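Local coordinates for Ice-binding protein (Colwellia, PDB 3WP9) that binds to the surface of ice crystals, stops their growth and inhibits recrystallization, which may protect membranes from freezing injury, at residues V191-T196 with L209-I214; Q146-R151 with L173-S178; D24-T29 with C48-G53; N198-A203 with N215-Q220. One frame throughout, in Å; residues are numbered along the deposited sequence.

Contact 1 (V191-T196 with L209-I214)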
loop_
_atom_site.group_PDB
_atom_site.type_symbol
_atom_site.label_atom_id
_atom_site.label_comp_id
_atom_site.label_asym_id
_atom_site.label_seq_id
_atom_site.Cartn_x
_atom_site.Cartn_y
_atom_site.Cartn_z
ATOM N N VAL A 191 -4.906 5.090 7.371
ATOM C CA VAL A 191 -6.140 4.500 6.803
ATOM C C VAL A 191 -7.233 4.791 7.879
ATOM O O VAL A 191 -7.065 4.410 9.013
ATOM C CB VAL A 191 -5.960 3.010 6.571
ATOM C CG1 VAL A 191 -7.140 2.527 5.729
ATOM C CG2 VAL A 191 -4.694 2.743 5.795
ATOM N N ASN A 192 -8.269 5.523 7.523
ATOM C CA ASN A 192 -9.299 5.920 8.478
ATOM C C ASN A 192 -10.431 4.892 8.625
ATOM O O ASN A 192 -10.496 3.831 7.862
ATOM C CB ASN A 192 -9.727 7.352 8.199
ATOM C CG ASN A 192 -8.790 8.366 8.873
ATOM O OD1 ASN A 192 -7.835 8.003 9.559
ATOM N ND2 ASN A 192 -9.139 9.657 8.717
ATOM N N THR A 193 -11.320 5.159 9.545
ATOM C CA THR A 193 -12.257 4.151 10.083
ATOM C C THR A 193 -13.024 3.385 8.997
ATOM O O THR A 193 -13.675 4.010 8.122
ATOM C CB THR A 193 -13.313 4.922 10.888
ATOM O OG1 THR A 193 -12.638 5.705 11.896
ATOM C CG2 THR A 193 -14.334 3.984 11.534
ATOM N N GLY A 194 -12.928 2.051 9.098
ATOM C CA GLY A 194 -13.802 1.206 8.284
ATOM C C GLY A 194 -13.370 0.915 6.880
ATOM O O GLY A 194 -13.986 0.044 6.175
ATOM N N THR A 195 -12.301 1.552 6.411
ATOM C CA THR A 195 -11.870 1.363 5.041
ATOM C C THR A 195 -11.264 -0.031 4.793
ATOM O O THR A 195 -10.677 -0.658 5.671
ATOM C CB THR A 195 -10.870 2.505 4.710
ATOM O OG1 THR A 195 -11.656 3.691 4.623
ATOM C CG2 THR A 195 -10.033 2.319 3.417
ATOM N N THR A 196 -11.438 -0.475 3.537
ATOM C CA THR A 196 -10.828 -1.729 3.141
ATOM C C THR A 196 -9.700 -1.453 2.136
ATOM O O THR A 196 -9.822 -0.552 1.250
ATOM C CB THR A 196 -11.869 -2.513 2.339
ATOM O OG1 THR A 196 -12.923 -2.855 3.235
ATOM C CG2 THR A 196 -11.236 -3.833 1.746
ATOM N N LEU A 209 -3.798 2.446 11.355
ATOM C CA LEU A 209 -5.050 1.842 10.914
ATOM C C LEU A 209 -6.133 2.233 11.900
ATOM O O LEU A 209 -5.854 2.423 13.124
ATOM C CB LEU A 209 -4.972 0.298 10.952
ATOM C CG LEU A 209 -3.814 -0.301 10.108
ATOM C CD1 LEU A 209 -3.895 -1.860 10.353
ATOM C CD2 LEU A 209 -3.917 0.128 8.626
ATOM N N GLN A 210 -7.364 2.308 11.387
ATOM C CA GLN A 210 -8.499 2.563 12.248
ATOM C C GLN A 210 -9.608 1.624 11.789
ATOM O O GLN A 210 -10.254 1.909 10.800
ATOM C CB GLN A 210 -9.032 4.006 12.208
ATOM C CG GLN A 210 -8.038 4.972 12.738
ATOM C CD GLN A 210 -8.509 6.430 12.502
ATOM O OE1 GLN A 210 -9.638 6.696 12.020
ATOM N NE2 GLN A 210 -7.584 7.359 12.704
ATOM N N LYS A 211 -9.861 0.562 12.570
ATOM C CA LYS A 211 -10.980 -0.374 12.250
ATOM C C LYS A 211 -11.024 -0.810 10.742
ATOM O O LYS A 211 -12.033 -0.602 10.072
ATOM C CB LYS A 211 -12.321 0.172 12.698
ATOM C CG LYS A 211 -12.292 0.511 14.200
ATOM C CD LYS A 211 -13.610 1.061 14.668
ATOM C CE LYS A 211 -13.700 1.147 16.184
ATOM N NZ LYS A 211 -14.781 2.120 16.586
ATOM N N ASN A 212 -9.900 -1.307 10.223
ATOM C CA ASN A 212 -9.850 -1.556 8.767
ATOM C C ASN A 212 -9.757 -3.074 8.498
ATOM O O ASN A 212 -9.494 -3.841 9.370
ATOM C CB ASN A 212 -8.600 -0.956 8.163
ATOM C CG ASN A 212 -8.525 0.562 8.416
ATOM O OD1 ASN A 212 -7.532 1.066 9.030
ATOM N ND2 ASN A 212 -9.517 1.284 7.881
ATOM N N THR A 213 -10.026 -3.340 7.238
ATOM C CA THR A 213 -9.773 -4.696 6.703
ATOM C C THR A 213 -8.694 -4.474 5.685
ATOM O O THR A 213 -8.878 -3.746 4.692
ATOM C CB THR A 213 -11.007 -5.142 5.982
ATOM O OG1 THR A 213 -12.105 -5.219 6.916
ATOM C CG2 THR A 213 -10.759 -6.563 5.355
ATOM N N ILE A 214 -7.527 -5.056 5.944
ATOM C CA ILE A 214 -6.418 -4.929 5.077
ATOM C C ILE A 214 -6.076 -6.344 4.548
ATOM O O ILE A 214 -5.674 -7.207 5.370
ATOM C CB ILE A 214 -5.181 -4.331 5.800
ATOM C CG1 ILE A 214 -5.546 -3.021 6.609
ATOM C CG2 ILE A 214 -4.044 -4.103 4.809
ATOM C CD1 ILE A 214 -5.953 -1.782 5.854
HETATM O O HOH W 1 -13.355 -2.763 6.237
#
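The N212 amide reaches across to the 191-196 loop and ties together two successive coils of a right-handed beta-helix. Its CG is anti to the carbonyl carbon (chi1 -58°), and ND2 donates to N192 O at 2.7 Å, a carbonyl that also closes the type II turn by accepting from T195 N. ND2 sends a second bond to T195 O at 3.2 Å. T213 N also donates to that oxygen, from the opposite face of its plane. OD1 of N212 accepts from Q210 N at 2.7 Å, above the carbonyl plane, so both ends of the group are fixed. A leucine here would probably leave T195 O and N192 O each with one donor fewer and Q210 N without its acceptor, so that the loops could shift. V191 crosses this side chain with CG1 3.4 Å from ND2, while its CG2 packs inward beside L209 CD2. Q210 OE1 lies 3.2 Å from OG1 of T193, which probably binds ice as part of a T-A/G-X-T/N motif. T196, the last residue of that motif, runs alongside T213, and one water links them: 3.0 Å from T196 OG1, 2.8 Å from T213 OG1, and donating to G194 O.

Contact 2 (Q146-R151 with L173-S178)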
loop_
_atom_site.group_PDB
_atom_site.type_symbol
_atom_site.label_atom_id
_atom_site.label_comp_id
_atom_site.label_asym_id
_atom_site.label_seq_id
_atom_site.Cartn_x
_atom_site.Cartn_y
_atom_site.Cartn_z
ATOM N N GLN A 146 -7.451 9.891 -0.415
ATOM C CA GLN A 146 -8.724 9.313 -0.929
ATOM C C GLN A 146 -9.849 9.837 0.010
ATOM O O GLN A 146 -9.775 9.710 1.249
ATOM C CB GLN A 146 -8.639 7.816 -0.892
ATOM C CG GLN A 146 -9.947 7.190 -1.447
ATOM C CD GLN A 146 -9.868 5.718 -1.495
ATOM O OE1 GLN A 146 -9.271 5.055 -0.631
ATOM N NE2 GLN A 146 -10.512 5.128 -2.559
ATOM N N ALA A 147 -10.889 10.375 -0.595
ATOM C CA ALA A 147 -12.030 10.932 0.158
ATOM C C ALA A 147 -12.896 9.827 0.778
ATOM O O ALA A 147 -12.874 8.643 0.355
ATOM C CB ALA A 147 -12.877 11.849 -0.684
ATOM N N ASN A 148 -13.592 10.242 1.852
ATOM C CA ASN A 148 -14.491 9.315 2.546
ATOM C C ASN A 148 -15.491 8.726 1.558
ATOM O O ASN A 148 -16.003 9.421 0.653
ATOM C CB ASN A 148 -15.285 10.102 3.632
ATOM C CG ASN A 148 -14.438 10.725 4.684
ATOM O OD1 ASN A 148 -13.313 10.335 4.969
ATOM N ND2 ASN A 148 -15.016 11.685 5.330
ATOM N N ALA A 149 -15.710 7.455 1.741
ATOM C CA ALA A 149 -16.756 6.716 0.993
ATOM C C ALA A 149 -16.432 6.538 -0.466
ATOM O O ALA A 149 -17.302 6.162 -1.260
ATOM C CB ALA A 149 -18.124 7.390 1.150
ATOM N N LYS A 150 -15.174 6.827 -0.864
ATOM C CA LYS A 150 -14.829 6.654 -2.300
ATOM C C LYS A 150 -14.050 5.377 -2.540
ATOM O O LYS A 150 -13.538 4.757 -1.570
ATOM C CB LYS A 150 -14.067 7.885 -2.878
ATOM C CG LYS A 150 -14.847 9.161 -2.650
ATOM C CD LYS A 150 -16.318 9.009 -3.171
ATOM C CE LYS A 150 -17.146 10.303 -3.098
ATOM N NZ LYS A 150 -18.573 10.036 -3.593
ATOM N N ARG A 151 -13.909 5.007 -3.829
ATOM C CA ARG A 151 -13.369 3.732 -4.163
ATOM C C ARG A 151 -12.382 3.704 -5.336
ATOM O O ARG A 151 -12.613 4.474 -6.271
ATOM C CB ARG A 151 -14.551 2.761 -4.554
ATOM C CG ARG A 151 -15.455 2.516 -3.388
ATOM C CD ARG A 151 -16.481 1.390 -3.673
ATOM N NE ARG A 151 -17.419 1.298 -2.590
ATOM C CZ ARG A 151 -18.511 0.523 -2.641
ATOM N NH1 ARG A 151 -18.763 -0.153 -3.774
ATOM N NH2 ARG A 151 -19.328 0.439 -1.590
ATOM N N LEU A 173 -6.109 7.750 3.534
ATOM C CA LEU A 173 -7.394 7.278 2.993
ATOM C C LEU A 173 -8.460 7.580 4.036
ATOM O O LEU A 173 -8.248 7.362 5.261
ATOM C CB LEU A 173 -7.239 5.764 2.790
ATOM C CG LEU A 173 -5.989 5.239 2.028
ATOM C CD1 LEU A 173 -6.138 3.732 1.856
ATOM C CD2 LEU A 173 -5.891 5.956 0.690
ATOM N N GLY A 174 -9.594 8.049 3.551
ATOM C CA GLY A 174 -10.746 8.471 4.341
ATOM C C GLY A 174 -11.473 7.265 4.953
ATOM O O GLY A 174 -10.917 6.173 5.079
ATOM N N THR A 175 -12.688 7.554 5.425
ATOM C CA THR A 175 -13.461 6.521 6.107
ATOM C C THR A 175 -14.356 5.763 5.120
ATOM O O THR A 175 -14.856 6.312 4.167
ATOM C CB THR A 175 -14.353 7.111 7.162
ATOM O OG1 THR A 175 -15.217 8.143 6.656
ATOM C CG2 THR A 175 -13.475 7.726 8.376
ATOM N N TYR A 176 -14.577 4.519 5.470
ATOM C CA TYR A 176 -15.535 3.665 4.732
ATOM C C TYR A 176 -15.268 3.678 3.209
ATOM O O TYR A 176 -16.181 3.675 2.375
ATOM C CB TYR A 176 -16.961 4.025 5.128
ATOM C CG TYR A 176 -17.172 3.872 6.607
ATOM C CD1 TYR A 176 -17.221 2.610 7.174
ATOM C CD2 TYR A 176 -17.313 4.999 7.425
ATOM C CE1 TYR A 176 -17.394 2.437 8.566
ATOM C CE2 TYR A 176 -17.516 4.847 8.781
ATOM C CZ TYR A 176 -17.530 3.598 9.336
ATOM O OH TYR A 176 -17.747 3.494 10.679
ATOM N N ALA A 177 -13.970 3.707 2.852
ATOM C CA ALA A 177 -13.545 3.734 1.477
ATOM C C ALA A 177 -13.043 2.370 1.123
ATOM O O ALA A 177 -13.011 1.442 1.960
ATOM C CB ALA A 177 -12.398 4.805 1.330
ATOM N N SER A 178 -12.644 2.200 -0.129
ATOM C CA SER A 178 -12.041 0.947 -0.593
ATOM C C SER A 178 -10.904 1.279 -1.572
ATOM O O SER A 178 -11.093 2.133 -2.496
ATOM C CB SER A 178 -13.123 0.145 -1.339
ATOM O OG SER A 178 -12.576 -1.128 -1.602
HETATM O O HOH W 2 -16.445 1.919 -0.038
#
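N148 bonds the neighbouring coil through its side chain: OD1 accepts from T175 N at 2.9 Å, the donor lying above the amide plane, 38° out of it. CG of N148 is anti to its own carbonyl carbon (chi1 -61°), and the side chain crosses that of T175, whose OG1 comes within 3.3 Å of CG. OD1 also lies 3.2 Å from G174 CA, where a side-chain carbon would clash with it. Just before the turn, Q146 runs extended beyond CG, which is anti to the backbone N, and NE2 donates a fairly straight bond to S178 O at 3.1 Å. Its OE1 sits 3.7 Å from A177 CB and from L173 CD2, buried without a polar partner in the model. An alanine at Q146 would probably leave S178 O without this donor and open a gap beside A177 CB and L173 CD2. A177 CB in turn presses on K150 O. Backbone bonds set these groups in place: G174 N to Q146 O, A149 N to T175 O and S178 N to K150 O, while the type II turn from A147 to K150 shapes the first loop. A water spans R151 NE and Y176 O at the outer side. Further out, T195 OG1 bonds to G174 O and A177 N, and D125 OD1 receives R151 N. The loops thus join strands 144-146 and 171-173 to 152-155 and 178-180, between the coils at 120-126 and 190-195 of the beta-helix.

Contact 3 (D24-T29 with C48-G53)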
loop_
_atom_site.group_PDB
_atom_site.type_symbol
_atom_site.label_atom_id
_atom_site.label_comp_id
_atom_site.label_asym_id
_atom_site.label_seq_id
_atom_site.Cartn_x
_atom_site.Cartn_y
_atom_site.Cartn_z
ATOM N N ASP A 24 -2.961 1.138 15.654
ATOM C CA ASP A 24 -4.250 0.635 15.351
ATOM C C ASP A 24 -5.338 1.025 16.342
ATOM O O ASP A 24 -5.165 0.892 17.575
ATOM C CB ASP A 24 -4.139 -0.889 15.347
ATOM C CG ASP A 24 -5.503 -1.592 15.067
ATOM O OD1 ASP A 24 -6.057 -1.435 13.970
ATOM O OD2 ASP A 24 -6.006 -2.342 15.939
ATOM N N VAL A 25 -6.497 1.389 15.806
ATOM C CA VAL A 25 -7.715 1.549 16.582
ATOM C C VAL A 25 -8.511 0.282 16.318
ATOM O O VAL A 25 -8.967 0.043 15.226
ATOM C CB VAL A 25 -8.519 2.812 16.162
ATOM C CG1 VAL A 25 -9.844 2.837 16.909
ATOM C CG2 VAL A 25 -7.696 4.126 16.371
ATOM N N TYR A 26 -8.551 -0.566 17.354
ATOM C CA TYR A 26 -9.120 -1.927 17.339
ATOM C C TYR A 26 -10.641 -1.857 17.108
ATOM O O TYR A 26 -11.313 -0.933 17.566
ATOM C CB TYR A 26 -8.849 -2.529 18.731
ATOM C CG TYR A 26 -9.196 -3.973 18.916
ATOM C CD1 TYR A 26 -8.235 -4.970 18.671
ATOM C CD2 TYR A 26 -10.460 -4.358 19.373
ATOM C CE1 TYR A 26 -8.514 -6.331 18.837
ATOM C CE2 TYR A 26 -10.757 -5.720 19.550
ATOM C CZ TYR A 26 -9.794 -6.699 19.260
ATOM O OH TYR A 26 -10.081 -8.050 19.411
ATOM N N PRO A 27 -11.205 -2.833 16.413
ATOM C CA PRO A 27 -10.488 -3.970 15.786
ATOM C C PRO A 27 -10.305 -3.832 14.267
ATOM O O PRO A 27 -11.215 -3.356 13.585
ATOM C CB PRO A 27 -11.488 -5.126 16.008
ATOM C CG PRO A 27 -12.840 -4.498 15.833
ATOM C CD PRO A 27 -12.665 -3.048 16.437
ATOM N N SER A 28 -9.158 -4.274 13.786
ATOM C CA SER A 28 -8.873 -4.327 12.387
ATOM C C SER A 28 -8.648 -5.784 12.107
ATOM O O SER A 28 -8.489 -6.555 13.052
ATOM C CB SER A 28 -7.585 -3.551 12.094
ATOM O OG SER A 28 -7.940 -2.178 12.160
ATOM N N THR A 29 -8.659 -6.141 10.844
ATOM C CA THR A 29 -8.291 -7.482 10.418
ATOM C C THR A 29 -7.300 -7.364 9.316
ATOM O O THR A 29 -7.557 -6.664 8.295
ATOM C CB THR A 29 -9.512 -8.186 9.835
ATOM O OG1 THR A 29 -10.487 -8.334 10.864
ATOM C CG2 THR A 29 -9.134 -9.593 9.395
ATOM N N CYS A 48 -2.389 -9.673 18.470
ATOM C CA CYS A 48 -2.182 -10.901 17.737
ATOM C C CYS A 48 -3.480 -11.366 17.098
ATOM O O CYS A 48 -3.477 -11.934 15.993
ATOM C CB CYS A 48 -1.563 -11.937 18.677
ATOM S SG CYS A 48 0.173 -11.539 18.978
ATOM N N ASP A 49 -4.612 -11.076 17.711
ATOM C CA ASP A 49 -5.906 -11.507 17.120
ATOM C C ASP A 49 -6.354 -10.688 15.895
ATOM O O ASP A 49 -7.323 -11.011 15.201
ATOM C CB ASP A 49 -7.016 -11.621 18.173
ATOM C CG ASP A 49 -7.243 -10.309 18.981
ATOM O OD1 ASP A 49 -7.194 -9.179 18.434
ATOM O OD2 ASP A 49 -7.485 -10.404 20.212
ATOM N N GLU A 50 -5.640 -9.628 15.594
ATOM C CA GLU A 50 -5.992 -8.854 14.427
ATOM C C GLU A 50 -5.199 -9.262 13.163
ATOM O O GLU A 50 -5.475 -8.704 12.089
ATOM C CB GLU A 50 -5.786 -7.330 14.684
ATOM C CG GLU A 50 -6.590 -6.831 15.860
ATOM C CD GLU A 50 -6.232 -5.404 16.187
ATOM O OE1 GLU A 50 -6.940 -4.492 15.650
ATOM O OE2 GLU A 50 -5.203 -5.205 16.900
ATOM N N VAL A 51 -4.225 -10.177 13.266
ATOM C CA VAL A 51 -3.367 -10.517 12.134
ATOM C C VAL A 51 -3.586 -12.035 11.848
ATOM O O VAL A 51 -3.404 -12.858 12.768
ATOM C CB VAL A 51 -1.874 -10.175 12.408
ATOM C CG1 VAL A 51 -0.984 -10.492 11.219
ATOM C CG2 VAL A 51 -1.731 -8.666 12.705
ATOM N N THR A 52 -4.051 -12.387 10.640
ATOM C CA THR A 52 -4.057 -13.840 10.333
ATOM C C THR A 52 -2.749 -14.489 9.905
ATOM O O THR A 52 -2.644 -15.723 10.003
ATOM C CB THR A 52 -5.079 -14.192 9.292
ATOM O OG1 THR A 52 -4.669 -13.562 8.058
ATOM C CG2 THR A 52 -6.508 -13.774 9.791
ATOM N N GLY A 53 -1.771 -13.752 9.406
ATOM C CA GLY A 53 -0.440 -14.277 9.184
ATOM C C GLY A 53 0.532 -14.093 10.329
ATOM O O GLY A 53 0.158 -14.204 11.496
#
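T29 and E50 bring the backbones closest, their CA atoms 4.8 Å apart, where the chain leaving strand 22-25 through a cis peptide bond before P27 passes the short 3-10 segment 48-50. The contact ties that strand, outermost in its sheet of the right-handed beta-helix, to the 48-53 loop, also anchored by the C48-C66 disulfide. Most of the contact is carried by E50, whose CG is anti to its carbonyl carbon (chi1 -58°) and whose extended chain enters between D24, Y26 and S28. OE1 accepts from S28 N at 2.9 Å, although it is placed too close to D24 OD2 for its position to be sure; OE2 is held by N47 N. The Y26 ring crosses E50 at a slant, its CD1 3.2 Å from CD, and P27 CB lies over one ring face. D49 approaches at the ring edge in its plane: OD1 is 3.2 Å from CE1 and accepts from OH at 3.3 Å, met from above the carboxylate plane. D24 OD1 is gripped by S28 OG, which donates to its syn lone pair at 2.7 Å and itself receives N212 N from the neighbouring coil. The carboxyl groups of D24 and E50 meet tip to tip, their planes 55° apart, at a modelled distance too short to trust; two acids facing each other, whatever their exact spacing, are consistent with one keeping a proton.

Contact 4 (N198-A203 with N215-Q220)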
loop_
_atom_site.group_PDB
_atom_site.type_symbol
_atom_site.label_atom_id
_atom_site.label_comp_id
_atom_site.label_asym_id
_atom_site.label_seq_id
_atom_site.Cartn_x
_atom_site.Cartn_y
_atom_site.Cartn_z
ATOM N N ASN A 198 -7.218 -3.651 -0.475
ATOM C CA ASN A 198 -6.681 -4.878 -1.067
ATOM C C ASN A 198 -5.373 -4.509 -1.718
ATOM O O ASN A 198 -5.355 -3.771 -2.726
ATOM C CB ASN A 198 -7.659 -5.360 -2.154
ATOM C CG ASN A 198 -8.949 -5.877 -1.549
ATOM O OD1 ASN A 198 -8.932 -6.770 -0.719
ATOM N ND2 ASN A 198 -10.091 -5.249 -1.927
ATOM N N GLY A 199 -4.292 -4.910 -1.080
ATOM C CA GLY A 199 -3.037 -4.306 -1.396
ATOM C C GLY A 199 -1.994 -4.542 -0.369
ATOM O O GLY A 199 -2.112 -5.425 0.480
ATOM N N ARG A 200 -0.917 -3.776 -0.511
ATOM C CA ARG A 200 0.148 -3.832 0.467
ATOM C C ARG A 200 0.491 -2.367 0.871
ATOM O O ARG A 200 0.562 -1.488 0.066
ATOM C CB ARG A 200 1.409 -4.526 -0.148
ATOM C CG ARG A 200 1.106 -5.968 -0.571
ATOM C CD ARG A 200 2.402 -6.636 -1.096
ATOM N NE ARG A 200 2.034 -7.956 -1.705
ATOM C CZ ARG A 200 1.743 -9.058 -1.003
ATOM N NH1 ARG A 200 1.818 -9.125 0.345
ATOM N NH2 ARG A 200 1.400 -10.164 -1.674
ATOM N N LEU A 201 0.665 -2.205 2.184
ATOM C CA LEU A 201 0.993 -0.888 2.744
ATOM C C LEU A 201 2.418 -0.910 3.205
ATOM O O LEU A 201 2.731 -1.557 4.227
ATOM C CB LEU A 201 0.050 -0.615 3.937
ATOM C CG LEU A 201 -1.465 -0.625 3.573
ATOM C CD1 LEU A 201 -2.265 -0.301 4.852
ATOM C CD2 LEU A 201 -1.844 0.342 2.439
ATOM N N LEU A 202 3.268 -0.313 2.362
ATOM C CA LEU A 202 4.734 -0.355 2.504
ATOM C C LEU A 202 5.226 1.057 2.753
ATOM O O LEU A 202 5.479 1.833 1.848
ATOM C CB LEU A 202 5.381 -0.998 1.220
ATOM C CG LEU A 202 4.753 -2.350 0.826
ATOM C CD1 LEU A 202 5.331 -2.876 -0.507
ATOM C CD2 LEU A 202 4.734 -3.410 1.907
ATOM N N ALA A 203 5.370 1.394 4.041
ATOM C CA ALA A 203 5.730 2.783 4.422
ATOM C C ALA A 203 7.123 2.932 4.955
ATOM O O ALA A 203 7.570 2.102 5.754
ATOM C CB ALA A 203 4.762 3.170 5.536
ATOM N N ASN A 215 -6.211 -6.514 3.217
ATOM C CA ASN A 215 -5.989 -7.866 2.618
ATOM C C ASN A 215 -4.809 -7.888 1.666
ATOM O O ASN A 215 -4.724 -7.007 0.782
ATOM C CB ASN A 215 -7.198 -8.234 1.775
ATOM C CG ASN A 215 -8.504 -8.296 2.547
ATOM O OD1 ASN A 215 -8.554 -8.852 3.627
ATOM N ND2 ASN A 215 -9.559 -7.754 1.973
ATOM N N ALA A 216 -3.928 -8.902 1.789
ATOM C CA ALA A 216 -2.943 -9.066 0.727
ATOM C C ALA A 216 -3.684 -9.212 -0.629
ATOM O O ALA A 216 -4.809 -9.742 -0.684
ATOM C CB ALA A 216 -2.051 -10.256 0.979
ATOM N N PRO A 217 -3.110 -8.672 -1.726
ATOM C CA PRO A 217 -3.768 -8.691 -3.045
ATOM C C PRO A 217 -3.607 -10.082 -3.675
ATOM O O PRO A 217 -2.637 -10.776 -3.441
ATOM C CB PRO A 217 -3.004 -7.632 -3.844
ATOM C CG PRO A 217 -1.634 -7.635 -3.192
ATOM C CD PRO A 217 -1.764 -8.053 -1.770
ATOM N N THR A 218 -4.588 -10.504 -4.423
ATOM C CA THR A 218 -4.463 -11.911 -4.827
ATOM C C THR A 218 -3.626 -12.028 -6.088
ATOM O O THR A 218 -3.442 -11.041 -6.858
ATOM C CB THR A 218 -5.796 -12.604 -5.022
ATOM O OG1 THR A 218 -6.555 -11.816 -5.934
ATOM C CG2 THR A 218 -6.497 -12.807 -3.651
ATOM N N GLU A 219 -3.109 -13.247 -6.257
ATOM C CA GLU A 219 -2.237 -13.596 -7.381
ATOM C C GLU A 219 -3.008 -13.655 -8.697
ATOM O O GLU A 219 -2.493 -13.265 -9.734
ATOM C CB GLU A 219 -1.505 -14.926 -7.115
ATOM C CG GLU A 219 -0.312 -14.825 -6.178
ATOM C CD GLU A 219 0.604 -13.635 -6.510
ATOM O OE1 GLU A 219 0.917 -13.426 -7.703
ATOM O OE2 GLU A 219 1.010 -12.893 -5.579
ATOM N N GLN A 220 -4.237 -14.160 -8.652
ATOM C CA GLN A 220 -5.111 -14.183 -9.840
ATOM C C GLN A 220 -6.584 -14.132 -9.426
ATOM O O GLN A 220 -6.896 -14.350 -8.263
ATOM C CB GLN A 220 -4.795 -15.382 -10.757
ATOM C CG GLN A 220 -4.493 -16.655 -9.987
ATOM C CD GLN A 220 -4.350 -17.861 -10.878
ATOM O OE1 GLN A 220 -3.914 -17.758 -12.024
ATOM N NE2 GLN A 220 -4.711 -19.025 -10.352
HETATM O O HOH W 3 -0.019 -10.396 -4.600
#
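N198 and N215 turn their side chains the same way, CG anti to the carbonyl carbon in both (chi1 -70° and -60°), which lays the two amides side by side with their planes 22° apart. N215 ND2 donates to N198 OD1 at 2.9 Å in a nearly straight bond lying in the amide plane of N215. The other end of N198 is occupied as well, since ND2 donates to E180 OE2. Just beyond, G199 N gives an almost linear bond to N215 O at 2.8 Å, and N198 CA approaches the same oxygen. G199 is the corner at which the chain leaves one face of the helix for strand 200-203, its backbone fully extended with a positive phi. R200 then places its CG anti to the carbonyl carbon too, and the chain runs extended to NE, crossing P217 at about a right angle. P217 CD lies over one face of the guanidinium, offset toward the rim, 3.7 Å from CZ and from CG alike; A216 CB stands 4.1 Å from NH1. NH1 is anchored on F14 O. The remaining amino group, NH2, donates to a water at 3.3 Å, which in turn donates to P217 O at 2.9 Å and to E219 OE2. E219 OE1 in addition pairs with K161. Like side chains stacked on successive coils, as N198 and N215 are here, are a familiar feature of parallel beta-helices; this pair sits beside a corner, where the final coil gives way to the C-terminal tail.

Contacts 1 and 2 each join turns of successive coils on one edge of the beta-helix, and they touch through T195 OG1 on G174 O and T193 O on Y176 N. Both rest on side-chain amides and carbonyls. Contact 3, on the other flank of contact 1, meets it along neighbouring strands 22-25 and 207-210, and is the more acidic and exposed, its bonds centred on carboxylates. Contact 4 lies nearest the chain centre, its own centre about 7 Å away against 13 to 17 Å for the others; it pairs two amides and lays a proline on an arginine. Strand 200-203, which contact 4 reaches, also sends L201 into the interior against V191, L209 and I214 of contact 1.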